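Adapter protein mecA 1 (Bacillus subtilis, PDB 3JTP) acts as an adaptor that delivers unfolded and aggregated proteins, and regulators such as ComK, to the ClpC protease, this chain being the C-terminal domain that interacts with ClpC. Local coordinates at residues A[9-14]-A[57-62]; A[18-23]-A[90-95]; A[41-46]-A[86-91]. The protein carries 3 engineered substitutions. All coordinates share one frame; numbering follows the deposited sequence.

Contact 1. Residues A[9-14]-A[57-62]; sequences FVLRFG and NQLSIM. Engineered in segment 57-62: Met62 (natural residue Leu).
Behind the helix face that sets Leu59 and Met62 against Phe9 and Leu11, the carbonyl oxygen of Asn57 takes two donors: Ser60 OG bonds to Asn57 O at 3.0 Å, and Ile61 N adds a weak bond. The serine hydroxyl comes from above the carbonyl plane, not on a lone pair. These bonds stay within the helix; none crosses to the strand.

What does cross is hydrocarbon and one sulfur. Leu59 has its CG anti to the backbone N (chi1 -174°), which sends its two methyls out toward the strand, where they part company. CD2 goes over a face of the Phe9 ring, 4.2 Å from the centroid and 26° off the normal, a CH-pi contact. It is displaced toward the far end of the ring, since Leu59 CD2 to Phe9 CZ is 3.8 Å. The other methyl, Leu59 CD1, meets Leu11 CD2 more loosely at 4.3 Å.

Leu11 thus works with both branches. Its CD1 faces Met62, with Leu11 CD1 to Met62 SD at 3.7 Å and Met62 CB nearly as close. Met62 is an engineered residue, leucine in the natural protein; its chain is extended beyond CG and crosses Leu11 at about a right angle.

Strand 9-13 and helix 57-62 run 25° from parallel, 11.1 Å apart at closest approach. Phe9 and Leu11, two residues apart, point to the helix, and their backbones are hydrogen-bonded to Val45 and Leu43 of the neighbouring strand 40-46. This is the layered packing of an alpha+beta fold, a helix laid along one face of an antiparallel sheet.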
ATOM      1  N   PHE A   9      -7.812   0.433  -4.036  1.00 52.35           N
ATOM      2  CA  PHE A   9      -6.693   0.680  -4.930  1.00 49.20           C
ATOM      3  C   PHE A   9      -5.611  -0.363  -4.753  1.00 46.90           C
ATOM      4  O   PHE A   9      -5.348  -0.822  -3.635  1.00 44.91           O
ATOM      5  CB  PHE A   9      -6.082   2.060  -4.688  1.00 47.03           C
ATOM      6  CG  PHE A   9      -6.926   3.187  -5.175  1.00 53.30           C
ATOM      7  CD1 PHE A   9      -6.737   3.711  -6.448  1.00 55.27           C
ATOM      8  CD2 PHE A   9      -7.921   3.732  -4.365  1.00 56.55           C
ATOM      9  CE1 PHE A   9      -7.532   4.763  -6.908  1.00 59.24           C
ATOM     10  CE2 PHE A   9      -8.715   4.782  -4.814  1.00 57.31           C
ATOM     11  CZ  PHE A   9      -8.522   5.299  -6.085  1.00 59.10           C
ATOM     12  N   VAL A  10      -4.988  -0.749  -5.860  1.00 46.12           N
ATOM     13  CA  VAL A  10      -3.727  -1.443  -5.761  1.00 42.68           C
ATOM     14  C   VAL A  10      -2.658  -0.512  -6.279  1.00 42.94           C
ATOM     15  O   VAL A  10      -2.730  -0.057  -7.421  1.00 42.64           O
ATOM     16  CB  VAL A  10      -3.684  -2.692  -6.593  1.00 43.97           C
ATOM     17  CG1 VAL A  10      -2.253  -3.171  -6.675  1.00 41.34           C
ATOM     18  CG2 VAL A  10      -4.582  -3.762  -5.990  1.00 44.79           C
ATOM     19  N   LEU A  11      -1.665  -0.243  -5.437  1.00 40.76           N
ATOM     20  CA  LEU A  11      -0.581   0.673  -5.779  1.00 38.60           C
ATOM     21  C   LEU A  11       0.713  -0.117  -5.895  1.00 38.54           C
ATOM     22  O   LEU A  11       0.977  -1.014  -5.083  1.00 37.73           O
ATOM     23  CB  LEU A  11      -0.439   1.754  -4.706  1.00 39.41           C
ATOM     24  CG  LEU A  11      -1.727   2.500  -4.338  1.00 42.40           C
ATOM     25  CD1 LEU A  11      -1.472   3.447  -3.187  1.00 36.88           C
ATOM     26  CD2 LEU A  11      -2.315   3.248  -5.523  1.00 42.57           C
ATOM     27  N   ARG A  12       1.527   0.191  -6.900  1.00 37.07           N
ATOM     28  CA  ARG A  12       2.767  -0.544  -7.059  1.00 36.91           C
ATOM     29  C   ARG A  12       3.968   0.303  -6.706  1.00 39.35           C
ATOM     30  O   ARG A  12       4.048   1.493  -7.071  1.00 38.86           O
ATOM     31  CB  ARG A  12       2.917  -1.095  -8.466  1.00 40.65           C
ATOM     32  CG  ARG A  12       3.225  -0.055  -9.524  1.00 42.39           C
ATOM     33  CD  ARG A  12       3.636  -0.752 -10.828  1.00 48.76           C
ATOM     34  NE  ARG A  12       3.858   0.201 -11.914  1.00 51.36           N
ATOM     35  CZ  ARG A  12       2.875   0.856 -12.512  1.00 46.75           C
ATOM     36  NH1 ARG A  12       1.641   0.648 -12.094  1.00 45.34           N
ATOM     37  NH2 ARG A  12       3.125   1.723 -13.497  1.00 44.25           N
ATOM     38  N   PHE A  13       4.902  -0.322  -5.999  1.00 39.49           N
ATOM     39  CA  PHE A  13       6.132   0.346  -5.579  1.00 41.31           C
ATOM     40  C   PHE A  13       7.323  -0.274  -6.279  1.00 37.94           C
ATOM     41  O   PHE A  13       7.460  -1.487  -6.309  1.00 38.52           O
ATOM     42  CB  PHE A  13       6.323   0.218  -4.064  1.00 38.82           C
ATOM     43  CG  PHE A  13       5.273   0.922  -3.257  1.00 40.18           C
ATOM     44  CD1 PHE A  13       5.566   2.102  -2.585  1.00 39.63           C
ATOM     45  CD2 PHE A  13       3.985   0.401  -3.159  1.00 40.16           C
ATOM     46  CE1 PHE A  13       4.605   2.746  -1.829  1.00 37.44           C
ATOM     47  CE2 PHE A  13       3.006   1.053  -2.402  1.00 41.97           C
ATOM     48  CZ  PHE A  13       3.325   2.230  -1.738  1.00 39.99           C
ATOM     49  N   GLY A  14       8.198   0.569  -6.813  1.00 41.61           N
ATOM     50  CA  GLY A  14       9.407   0.093  -7.460  1.00 44.57           C
ATOM     51  C   GLY A  14      10.390  -0.572  -6.507  1.00 44.79           C
ATOM     52  O   GLY A  14      11.169  -1.419  -6.917  1.00 45.05           O
ATOM     53  N   ASN A  57      -6.308  13.624  -0.338  1.00 69.95           N
ATOM     54  CA  ASN A  57      -4.998  14.026   0.135  1.00 67.30           C
ATOM     55  C   ASN A  57      -4.123  12.838   0.542  1.00 63.29           C
ATOM     56  O   ASN A  57      -2.898  12.900   0.457  1.00 62.67           O
ATOM     57  CB  ASN A  57      -5.162  15.012   1.290  1.00 73.65           C
ATOM     58  CG  ASN A  57      -6.229  16.062   1.001  1.00 80.01           C
ATOM     59  OD1 ASN A  57      -6.074  16.893   0.095  1.00 80.23           O
ATOM     60  ND2 ASN A  57      -7.327  16.023   1.763  1.00 77.87           N
ATOM     61  N   GLN A  58      -4.767  11.762   0.983  1.00 62.37           N
ATOM     62  CA  GLN A  58      -4.093  10.531   1.391  1.00 60.39           C
ATOM     63  C   GLN A  58      -3.518   9.805   0.172  1.00 60.73           C
ATOM     64  O   GLN A  58      -2.328   9.468   0.116  1.00 56.81           O
ATOM     65  CB  GLN A  58      -5.112   9.642   2.096  1.00 65.37           C
ATOM     66  CG  GLN A  58      -4.550   8.672   3.103  1.00 66.46           C
ATOM     67  CD  GLN A  58      -5.491   8.441   4.277  1.00 66.91           C
ATOM     68  OE1 GLN A  58      -5.709   9.326   5.107  1.00 69.63           O
ATOM     69  NE2 GLN A  58      -6.044   7.244   4.356  1.00 67.85           N
ATOM     70  N   LEU A  59      -4.377   9.581  -0.815  1.00 59.50           N
ATOM     71  CA  LEU A  59      -3.962   8.952  -2.057  1.00 58.19           C
ATOM     72  C   LEU A  59      -2.796   9.696  -2.681  1.00 56.72           C
ATOM     73  O   LEU A  59      -1.817   9.080  -3.094  1.00 54.08           O
ATOM     74  CB  LEU A  59      -5.124   8.908  -3.052  1.00 61.62           C
ATOM     75  CG  LEU A  59      -4.831   8.131  -4.333  1.00 58.93           C
ATOM     76  CD1 LEU A  59      -4.333   6.743  -3.960  1.00 55.61           C
ATOM     77  CD2 LEU A  59      -6.072   8.040  -5.210  1.00 59.56           C
ATOM     78  N   SER A  60      -2.910  11.022  -2.742  1.00 57.41           N
ATOM     79  CA  SER A  60      -1.936  11.852  -3.449  1.00 55.89           C
ATOM     80  C   SER A  60      -0.527  11.764  -2.854  1.00 55.88           C
ATOM     81  O   SER A  60       0.459  11.915  -3.575  1.00 52.34           O
ATOM     82  CB  SER A  60      -2.393  13.312  -3.504  1.00 61.89           C
ATOM     83  OG  SER A  60      -2.185  13.956  -2.253  1.00 65.09           O
ATOM     84  N   ILE A  61      -0.423  11.521  -1.549  1.00 53.28           N
ATOM     85  CA  ILE A  61       0.895  11.283  -0.968  1.00 53.10           C
ATOM     86  C   ILE A  61       1.359   9.869  -1.261  1.00 52.66           C
ATOM     87  O   ILE A  61       2.533   9.644  -1.567  1.00 52.09           O
ATOM     88  CB  ILE A  61       0.939  11.542   0.538  1.00 56.74           C
ATOM     89  CG1 ILE A  61       0.900  13.047   0.804  1.00 58.06           C
ATOM     90  CG2 ILE A  61       2.207  10.944   1.148  1.00 53.88           C
ATOM     91  CD1 ILE A  61       0.451  13.390   2.202  1.00 57.64           C
ATOM     92  N   MET A  62       0.435   8.913  -1.188  1.00 53.29           N
ATOM     93  CA  MET A  62       0.782   7.543  -1.515  1.00 49.24           C
ATOM     94  C   MET A  62       1.380   7.519  -2.910  1.00 49.10           C
ATOM     95  O   MET A  62       2.334   6.792  -3.162  1.00 50.22           O
ATOM     96  CB  MET A  62      -0.434   6.613  -1.415  1.00 50.56           C
ATOM     97  CG  MET A  62      -0.785   6.167   0.004  1.00 49.68           C
ATOM     98  SD  MET A  62      -2.281   5.157   0.026  1.00 34.50           S
ATOM     99  CE  MET A  62      -2.082   4.200   1.477  1.00 42.58           C
TER

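Contact 2. Residues A[18-23]-A[90-95]; sequences DVISLS and ETIKKH
Lys93 lies alongside the last residue of the facing segment, Ser23, and can be followed outward. Its CB meets Ser23 OG at 3.5 Å; CG then passes the carbonyl oxygen of Ser23, and Lys93 CD is again 3.5 Å from Ser23 O. From there the extended chain carries NZ away to a hydrogen bond with Asn26 OD1.

Ser23 itself lies against the backbone of Lys93, with Ser23 OG 3.2 Å from Lys93 CA. Its hydroxyl sits between the backbone N and the carbonyl carbon (chi1 82°), a turn that lets Ser23 OG donate to Ile20 O at 2.7 Å, in the carbonyl plane and on a lone pair. With an alanine here, Ile20 O would probably lose that donor and a small gap would open against Lys93 and Ile92.

Ile92, one residue before Lys93, adds the apolar part. Its CG2 touches the serine hydroxyl, and Ile92 CG2 is 3.9 Å from Ile20 CG1, the two isoleucines crossing at about a right angle.

The helix axes pass 8.4 Å apart with a crossing angle of -96°. Such nearly perpendicular packing, with a small serine at the close approach, joins helices 16-24 and 88-96 in this alpha+beta domain.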
ATOM      1  N   ASP A  18      10.614   2.637  -0.712  1.00 37.22           N
ATOM      2  CA  ASP A  18       9.517   3.564  -0.931  1.00 36.83           C
ATOM      3  C   ASP A  18       8.292   3.160  -0.123  1.00 38.75           C
ATOM      4  O   ASP A  18       7.534   4.019   0.296  1.00 38.40           O
ATOM      5  CB  ASP A  18       9.171   3.674  -2.414  1.00 40.11           C
ATOM      6  CG  ASP A  18      10.254   4.404  -3.215  1.00 44.24           C
ATOM      7  OD1 ASP A  18      11.097   5.074  -2.581  1.00 42.71           O
ATOM      8  OD2 ASP A  18      10.268   4.298  -4.464  1.00 41.56           O
ATOM      9  N   VAL A  19       8.097   1.861   0.090  1.00 37.46           N
ATOM     10  CA  VAL A  19       7.042   1.404   1.005  1.00 37.19           C
ATOM     11  C   VAL A  19       7.311   1.901   2.435  1.00 37.50           C
ATOM     12  O   VAL A  19       6.443   2.501   3.052  1.00 38.42           O
ATOM     13  CB  VAL A  19       6.883  -0.126   1.002  1.00 38.78           C
ATOM     14  CG1 VAL A  19       5.717  -0.547   1.934  1.00 36.10           C
ATOM     15  CG2 VAL A  19       6.666  -0.649  -0.453  1.00 35.77           C
ATOM     16  N   ILE A  20       8.524   1.675   2.941  1.00 38.65           N
ATOM     17  CA  ILE A  20       8.925   2.152   4.265  1.00 36.37           C
ATOM     18  C   ILE A  20       8.715   3.674   4.390  1.00 41.30           C
ATOM     19  O   ILE A  20       8.096   4.130   5.351  1.00 39.81           O
ATOM     20  CB  ILE A  20      10.388   1.807   4.580  1.00 35.85           C
ATOM     21  CG1 ILE A  20      10.605   0.295   4.583  1.00 34.72           C
ATOM     22  CG2 ILE A  20      10.825   2.385   5.944  1.00 38.00           C
ATOM     23  CD1 ILE A  20      12.093  -0.079   4.671  1.00 38.29           C
ATOM     24  N   SER A  21       9.226   4.442   3.422  1.00 39.59           N
ATOM     25  CA  SER A  21       8.992   5.893   3.360  1.00 42.96           C
ATOM     26  C   SER A  21       7.528   6.247   3.505  1.00 45.29           C
ATOM     27  O   SER A  21       7.186   7.108   4.304  1.00 45.28           O
ATOM     28  CB  SER A  21       9.508   6.504   2.057  1.00 40.51           C
ATOM     29  OG  SER A  21      10.916   6.494   2.020  1.00 42.65           O
ATOM     30  N   LEU A  22       6.660   5.596   2.726  1.00 43.48           N
ATOM     31  CA  LEU A  22       5.233   5.870   2.818  1.00 44.15           C
ATOM     32  C   LEU A  22       4.732   5.603   4.225  1.00 45.03           C
ATOM     33  O   LEU A  22       3.957   6.381   4.776  1.00 45.46           O
ATOM     34  CB  LEU A  22       4.440   5.025   1.836  1.00 43.87           C
ATOM     35  CG  LEU A  22       3.190   5.661   1.225  1.00 47.63           C
ATOM     36  CD1 LEU A  22       2.198   4.566   0.828  1.00 46.26           C
ATOM     37  CD2 LEU A  22       2.529   6.664   2.132  1.00 47.52           C
ATOM     38  N   SER A  23       5.169   4.494   4.806  1.00 43.66           N
ATOM     39  CA  SER A  23       4.670   4.113   6.119  1.00 46.31           C
ATOM     40  C   SER A  23       5.022   5.139   7.201  1.00 49.04           C
ATOM     41  O   SER A  23       4.267   5.329   8.147  1.00 47.44           O
ATOM     42  CB  SER A  23       5.184   2.736   6.532  1.00 42.38           C
ATOM     43  OG  SER A  23       6.485   2.840   7.071  1.00 41.39           O
ATOM     44  N   GLU A  90       1.187   0.267   8.968  1.00 43.91           N
ATOM     45  CA  GLU A  90       1.466   0.354  10.407  1.00 43.73           C
ATOM     46  C   GLU A  90       2.538  -0.659  10.824  1.00 40.44           C
ATOM     47  O   GLU A  90       3.416  -0.360  11.620  1.00 39.14           O
ATOM     48  CB  GLU A  90       0.192   0.087  11.238  1.00 52.35           C
ATOM     49  CG  GLU A  90      -0.955   1.096  11.082  1.00 53.13           C
ATOM     50  CD  GLU A  90      -1.902   0.748   9.944  1.00 55.20           C
ATOM     51  OE1 GLU A  90      -1.607  -0.216   9.204  1.00 51.36           O
ATOM     52  OE2 GLU A  90      -2.938   1.440   9.784  1.00 60.07           O
ATOM     53  N   THR A  91       2.459  -1.878  10.300  1.00 39.76           N
ATOM     54  CA  THR A  91       3.437  -2.881  10.692  1.00 41.39           C
ATOM     55  C   THR A  91       4.811  -2.533  10.133  1.00 39.84           C
ATOM     56  O   THR A  91       5.815  -2.643  10.831  1.00 41.36           O
ATOM     57  CB  THR A  91       3.006  -4.303  10.266  1.00 46.70           C
ATOM     58  OG1 THR A  91       1.771  -4.629  10.918  1.00 46.35           O
ATOM     59  CG2 THR A  91       4.064  -5.333  10.659  1.00 45.17           C
ATOM     60  N   ILE A  92       4.854  -2.106   8.872  1.00 38.98           N
ATOM     61  CA  ILE A  92       6.114  -1.678   8.277  1.00 40.56           C
ATOM     62  C   ILE A  92       6.715  -0.466   9.049  1.00 38.15           C
ATOM     63  O   ILE A  92       7.905  -0.440   9.372  1.00 36.10           O
ATOM     64  CB  ILE A  92       5.941  -1.322   6.781  1.00 36.29           C
ATOM     65  CG1 ILE A  92       5.533  -2.565   5.961  1.00 38.27           C
ATOM     66  CG2 ILE A  92       7.218  -0.732   6.244  1.00 39.94           C
ATOM     67  CD1 ILE A  92       6.558  -3.656   5.968  1.00 33.99           C
ATOM     68  N   LYS A  93       5.896   0.534   9.347  1.00 38.55           N
ATOM     69  CA  LYS A  93       6.406   1.690  10.079  1.00 40.31           C
ATOM     70  C   LYS A  93       7.076   1.235  11.379  1.00 39.49           C
ATOM     71  O   LYS A  93       8.202   1.623  11.671  1.00 39.74           O
ATOM     72  CB  LYS A  93       5.291   2.692  10.363  1.00 44.40           C
ATOM     73  CG  LYS A  93       5.721   3.888  11.219  1.00 40.57           C
ATOM     74  CD  LYS A  93       4.495   4.707  11.604  1.00 47.78           C
ATOM     75  CE  LYS A  93       4.765   5.615  12.785  1.00 52.36           C
ATOM     76  NZ  LYS A  93       3.495   6.236  13.226  1.00 51.34           N
ATOM     77  N   LYS A  94       6.396   0.372  12.129  1.00 38.71           N
ATOM     78  CA  LYS A  94       6.895  -0.095  13.418  1.00 41.55           C
ATOM     79  C   LYS A  94       8.262  -0.787  13.374  1.00 40.18           C
ATOM     80  O   LYS A  94       9.128  -0.495  14.181  1.00 39.45           O
ATOM     81  CB  LYS A  94       5.859  -1.019  14.082  1.00 45.66           C
ATOM     82  CG  LYS A  94       6.172  -1.343  15.539  1.00 47.43           C
ATOM     83  CD  LYS A  94       5.118  -2.265  16.131  1.00 52.56           C
ATOM     84  CE  LYS A  94       5.172  -2.253  17.650  1.00 54.97           C
ATOM     85  NZ  LYS A  94       4.239  -1.226  18.189  1.00 64.63           N
ATOM     86  N   HIS A  95       8.455  -1.719  12.448  1.00 43.24           N
ATOM     87  CA  HIS A  95       9.711  -2.468  12.394  1.00 42.19           C
ATOM     88  C   HIS A  95      10.755  -1.864  11.465  1.00 43.28           C
ATOM     89  O   HIS A  95      11.949  -2.094  11.649  1.00 42.32           O
ATOM     90  CB  HIS A  95       9.469  -3.914  11.957  1.00 46.26           C
ATOM     91  CG  HIS A  95       8.568  -4.671  12.871  1.00 46.36           C
ATOM     92  ND1 HIS A  95       7.203  -4.715  12.697  1.00 47.30           N
ATOM     93  CD2 HIS A  95       8.829  -5.405  13.980  1.00 49.97           C
ATOM     94  CE1 HIS A  95       6.664  -5.446  13.656  1.00 50.07           C
ATOM     95  NE2 HIS A  95       7.629  -5.872  14.450  1.00 50.85           N
TER

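Contact 3. Residues A[41-46]-A[86-91]; sequences YYLYVD and EHALET
Leu43 and Leu89 meet at about a right angle, the strand side chain ending in the fork of the helix one. The touching atom on the strand side is a single methyl: Leu43 CD1 lies 3.9 Å from Leu89 CD1, about the same from Leu89 CG, and hardly farther from Leu89 CD2. Leu89 gets there by its first torsion, CG anti to the carbonyl carbon (chi1 -75°), which swings the branch over toward the sheet although its CB does not point straight at it. The second methyl of Leu43 reaches the preceding residue, with Leu43 CD2 at 4.3 Å from Ala88 CB. One leucine thus straddles the first turn of helix 88-96, with a branch on each of two successive residues.

The first turn of the helix carries its own hydrogen bonds. His87 sits at the N-cap position, and its carbonyl oxygen accepts twice from Thr91: the backbone Thr91 N, and Thr91 OG1, which bonds to His87 O at 3.0 Å from 46° above the carbonyl plane. Thr32 of the neighbouring strand 31-37 gives OG1 as acceptor for Leu89 N, while its side chain touches both Leu43 and Ala88.

The residues that meet are all buried, and nothing but aliphatic carbon joins the two segments. Adhesion here therefore depends on dispersion and on the exclusion of water, and the fit on shape; directional bonds at the helix start include those within the turn and those to Thr32 and Thr33 of strand 31-37.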
ATOM      1  N   TYR A  41       6.598  -4.286  -5.268  1.00 41.50           N
ATOM      2  CA  TYR A  41       5.726  -4.423  -4.097  1.00 36.37           C
ATOM      3  C   TYR A  41       4.380  -3.812  -4.439  1.00 36.17           C
ATOM      4  O   TYR A  41       4.300  -2.834  -5.189  1.00 36.93           O
ATOM      5  CB  TYR A  41       6.349  -3.775  -2.840  1.00 35.12           C
ATOM      6  CG  TYR A  41       7.572  -4.534  -2.376  1.00 37.96           C
ATOM      7  CD1 TYR A  41       7.465  -5.561  -1.446  1.00 36.76           C
ATOM      8  CD2 TYR A  41       8.832  -4.263  -2.913  1.00 41.26           C
ATOM      9  CE1 TYR A  41       8.575  -6.286  -1.048  1.00 38.64           C
ATOM     10  CE2 TYR A  41       9.953  -4.992  -2.526  1.00 43.74           C
ATOM     11  CZ  TYR A  41       9.814  -6.002  -1.587  1.00 42.63           C
ATOM     12  OH  TYR A  41      10.919  -6.722  -1.178  1.00 45.04           O
ATOM     13  N   TYR A  42       3.321  -4.411  -3.921  1.00 32.99           N
ATOM     14  CA  TYR A  42       1.980  -3.958  -4.215  1.00 35.99           C
ATOM     15  C   TYR A  42       1.228  -3.773  -2.917  1.00 33.88           C
ATOM     16  O   TYR A  42       1.233  -4.644  -2.054  1.00 36.52           O
ATOM     17  CB  TYR A  42       1.262  -4.973  -5.121  1.00 39.07           C
ATOM     18  CG  TYR A  42       1.887  -5.058  -6.490  1.00 39.71           C
ATOM     19  CD1 TYR A  42       1.329  -4.389  -7.567  1.00 37.35           C
ATOM     20  CD2 TYR A  42       3.049  -5.793  -6.699  1.00 40.87           C
ATOM     21  CE1 TYR A  42       1.905  -4.458  -8.824  1.00 44.08           C
ATOM     22  CE2 TYR A  42       3.635  -5.866  -7.959  1.00 44.50           C
ATOM     23  CZ  TYR A  42       3.058  -5.199  -9.016  1.00 46.27           C
ATOM     24  OH  TYR A  42       3.631  -5.267 -10.270  1.00 46.03           O
ATOM     25  N   LEU A  43       0.610  -2.615  -2.770  1.00 34.27           N
ATOM     26  CA  LEU A  43      -0.112  -2.314  -1.554  1.00 39.48           C
ATOM     27  C   LEU A  43      -1.566  -2.409  -1.915  1.00 38.67           C
ATOM     28  O   LEU A  43      -2.067  -1.571  -2.650  1.00 40.40           O
ATOM     29  CB  LEU A  43       0.154  -0.878  -1.108  1.00 40.03           C
ATOM     30  CG  LEU A  43       0.501  -0.526   0.344  1.00 43.91           C
ATOM     31  CD1 LEU A  43      -0.064   0.846   0.728  1.00 41.39           C
ATOM     32  CD2 LEU A  43       0.048  -1.583   1.303  1.00 40.62           C
ATOM     33  N   TYR A  44      -2.271  -3.397  -1.405  1.00 37.76           N
ATOM     34  CA  TYR A  44      -3.712  -3.294  -1.538  1.00 45.41           C
ATOM     35  C   TYR A  44      -4.238  -2.247  -0.550  1.00 43.40           C
ATOM     36  O   TYR A  44      -3.997  -2.340   0.644  1.00 44.72           O
ATOM     37  CB  TYR A  44      -4.394  -4.627  -1.329  1.00 45.59           C
ATOM     38  CG  TYR A  44      -5.892  -4.513  -1.431  1.00 47.19           C
ATOM     39  CD1 TYR A  44      -6.504  -4.171  -2.633  1.00 43.60           C
ATOM     40  CD2 TYR A  44      -6.696  -4.750  -0.321  1.00 53.31           C
ATOM     41  CE1 TYR A  44      -7.873  -4.054  -2.724  1.00 51.53           C
ATOM     42  CE2 TYR A  44      -8.069  -4.649  -0.399  1.00 52.94           C
ATOM     43  CZ  TYR A  44      -8.652  -4.297  -1.592  1.00 54.14           C
ATOM     44  OH  TYR A  44     -10.018  -4.197  -1.640  1.00 62.68           O
ATOM     45  N   VAL A  45      -4.941  -1.243  -1.048  1.00 44.67           N
ATOM     46  CA  VAL A  45      -5.363  -0.140  -0.187  1.00 46.45           C
ATOM     47  C   VAL A  45      -6.871   0.074  -0.150  1.00 52.51           C
ATOM     48  O   VAL A  45      -7.464   0.514  -1.140  1.00 55.26           O
ATOM     49  CB  VAL A  45      -4.723   1.170  -0.614  1.00 45.22           C
ATOM     50  CG1 VAL A  45      -5.248   2.313   0.262  1.00 49.29           C
ATOM     51  CG2 VAL A  45      -3.232   1.056  -0.500  1.00 43.56           C
ATOM     52  N   ASP A  46      -7.477  -0.214   0.998  1.00 50.50           N
ATOM     53  CA  ASP A  46      -8.914  -0.057   1.170  1.00 57.28           C
ATOM     54  C   ASP A  46      -9.215   1.101   2.095  1.00 63.05           C
ATOM     55  O   ASP A  46      -9.019   1.007   3.310  1.00 63.71           O
ATOM     56  CB  ASP A  46      -9.542  -1.331   1.736  1.00 57.49           C
ATOM     57  CG  ASP A  46     -11.065  -1.269   1.752  1.00 68.05           C
ATOM     58  OD1 ASP A  46     -11.615  -0.238   1.292  1.00 68.37           O
ATOM     59  OD2 ASP A  46     -11.710  -2.245   2.217  1.00 67.03           O
ATOM     60  N   GLU A  86      -3.886  -6.510   6.063  1.00 48.10           N
ATOM     61  CA  GLU A  86      -4.795  -5.646   6.814  1.00 52.52           C
ATOM     62  C   GLU A  86      -4.179  -4.420   7.517  1.00 51.13           C
ATOM     63  O   GLU A  86      -4.757  -3.335   7.463  1.00 51.30           O
ATOM     64  CB  GLU A  86      -5.668  -6.476   7.777  1.00 52.87           C
ATOM     65  CG  GLU A  86      -6.580  -7.480   7.055  1.00 56.30           C
ATOM     66  CD  GLU A  86      -7.895  -7.695   7.774  1.00 64.87           C
ATOM     67  OE1 GLU A  86      -8.018  -7.236   8.935  1.00 65.64           O
ATOM     68  OE2 GLU A  86      -8.807  -8.316   7.179  1.00 65.50           O
ATOM     69  N   HIS A  87      -3.032  -4.583   8.167  1.00 46.16           N
ATOM     70  CA  HIS A  87      -2.404  -3.444   8.811  1.00 47.15           C
ATOM     71  C   HIS A  87      -0.947  -3.276   8.357  1.00 44.64           C
ATOM     72  O   HIS A  87      -0.049  -2.991   9.153  1.00 40.12           O
ATOM     73  CB  HIS A  87      -2.576  -3.573  10.330  1.00 52.08           C
ATOM     74  CG  HIS A  87      -3.994  -3.871  10.721  1.00 57.48           C
ATOM     75  ND1 HIS A  87      -4.432  -5.139  11.039  1.00 58.74           N
ATOM     76  CD2 HIS A  87      -5.092  -3.073  10.762  1.00 57.55           C
ATOM     77  CE1 HIS A  87      -5.730  -5.105  11.298  1.00 59.15           C
ATOM     78  NE2 HIS A  87      -6.154  -3.866  11.135  1.00 59.20           N
ATOM     79  N   ALA A  88      -0.742  -3.429   7.052  1.00 43.28           N
ATOM     80  CA  ALA A  88       0.598  -3.467   6.477  1.00 43.87           C
ATOM     81  C   ALA A  88       1.441  -2.222   6.756  1.00 38.19           C
ATOM     82  O   ALA A  88       2.547  -2.334   7.253  1.00 39.29           O
ATOM     83  CB  ALA A  88       0.529  -3.753   4.977  1.00 40.76           C
ATOM     84  N   LEU A  89       0.924  -1.037   6.464  1.00 41.85           N
ATOM     85  CA  LEU A  89       1.746   0.170   6.598  1.00 42.94           C
ATOM     86  C   LEU A  89       2.142   0.432   8.050  1.00 43.16           C
ATOM     87  O   LEU A  89       3.300   0.761   8.325  1.00 39.18           O
ATOM     88  CB  LEU A  89       1.075   1.397   5.973  1.00 43.78           C
ATOM     89  CG  LEU A  89       1.076   1.491   4.444  1.00 46.11           C
ATOM     90  CD1 LEU A  89       0.541   2.844   4.026  1.00 51.51           C
ATOM     91  CD2 LEU A  89       2.457   1.250   3.823  1.00 38.33           C
ATOM     92  N   GLU A  90       1.187   0.267   8.968  1.00 43.91           N
ATOM     93  CA  GLU A  90       1.466   0.354  10.407  1.00 43.73           C
ATOM     94  C   GLU A  90       2.538  -0.659  10.824  1.00 40.44           C
ATOM     95  O   GLU A  90       3.416  -0.360  11.620  1.00 39.14           O
ATOM     96  CB  GLU A  90       0.192   0.087  11.238  1.00 52.35           C
ATOM     97  CG  GLU A  90      -0.955   1.096  11.082  1.00 53.13           C
ATOM     98  CD  GLU A  90      -1.902   0.748   9.944  1.00 55.20           C
ATOM     99  OE1 GLU A  90      -1.607  -0.216   9.204  1.00 51.36           O
ATOM    100  OE2 GLU A  90      -2.938   1.440   9.784  1.00 60.07           O
ATOM    101  N   THR A  91       2.459  -1.878  10.300  1.00 39.76           N
ATOM    102  CA  THR A  91       3.437  -2.881  10.692  1.00 41.39           C
ATOM    103  C   THR A  91       4.811  -2.533  10.133  1.00 39.84           C
ATOM    104  O   THR A  91       5.815  -2.643  10.831  1.00 41.36           O
ATOM    105  CB  THR A  91       3.006  -4.303  10.266  1.00 46.70           C
ATOM    106  OG1 THR A  91       1.771  -4.629  10.918  1.00 46.35           O
ATOM    107  CG2 THR A  91       4.064  -5.333  10.659  1.00 45.17           C
TER

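From the N terminus, strand 9-13 opens contact 1, and helix 16-24 opens contact 2 directly after it. Strand 41-46 then opens contact 3, before helix 54-65 returns to the first strand and closes contact 1. The other two loops stay open until helix 88-96, where segments 86-91 and 90-95 share Glu90 and Thr91. Contact 1 therefore crosses both others, while contacts 2 and 3 finish on the same helix. In space they merge: strands 8-13 and 40-46 are sheet neighbours, Phe13 packs on Val19 and Leu22, and Leu22 touches both Met62 and Leu89. Three helices and two adjacent inner strands are tied together.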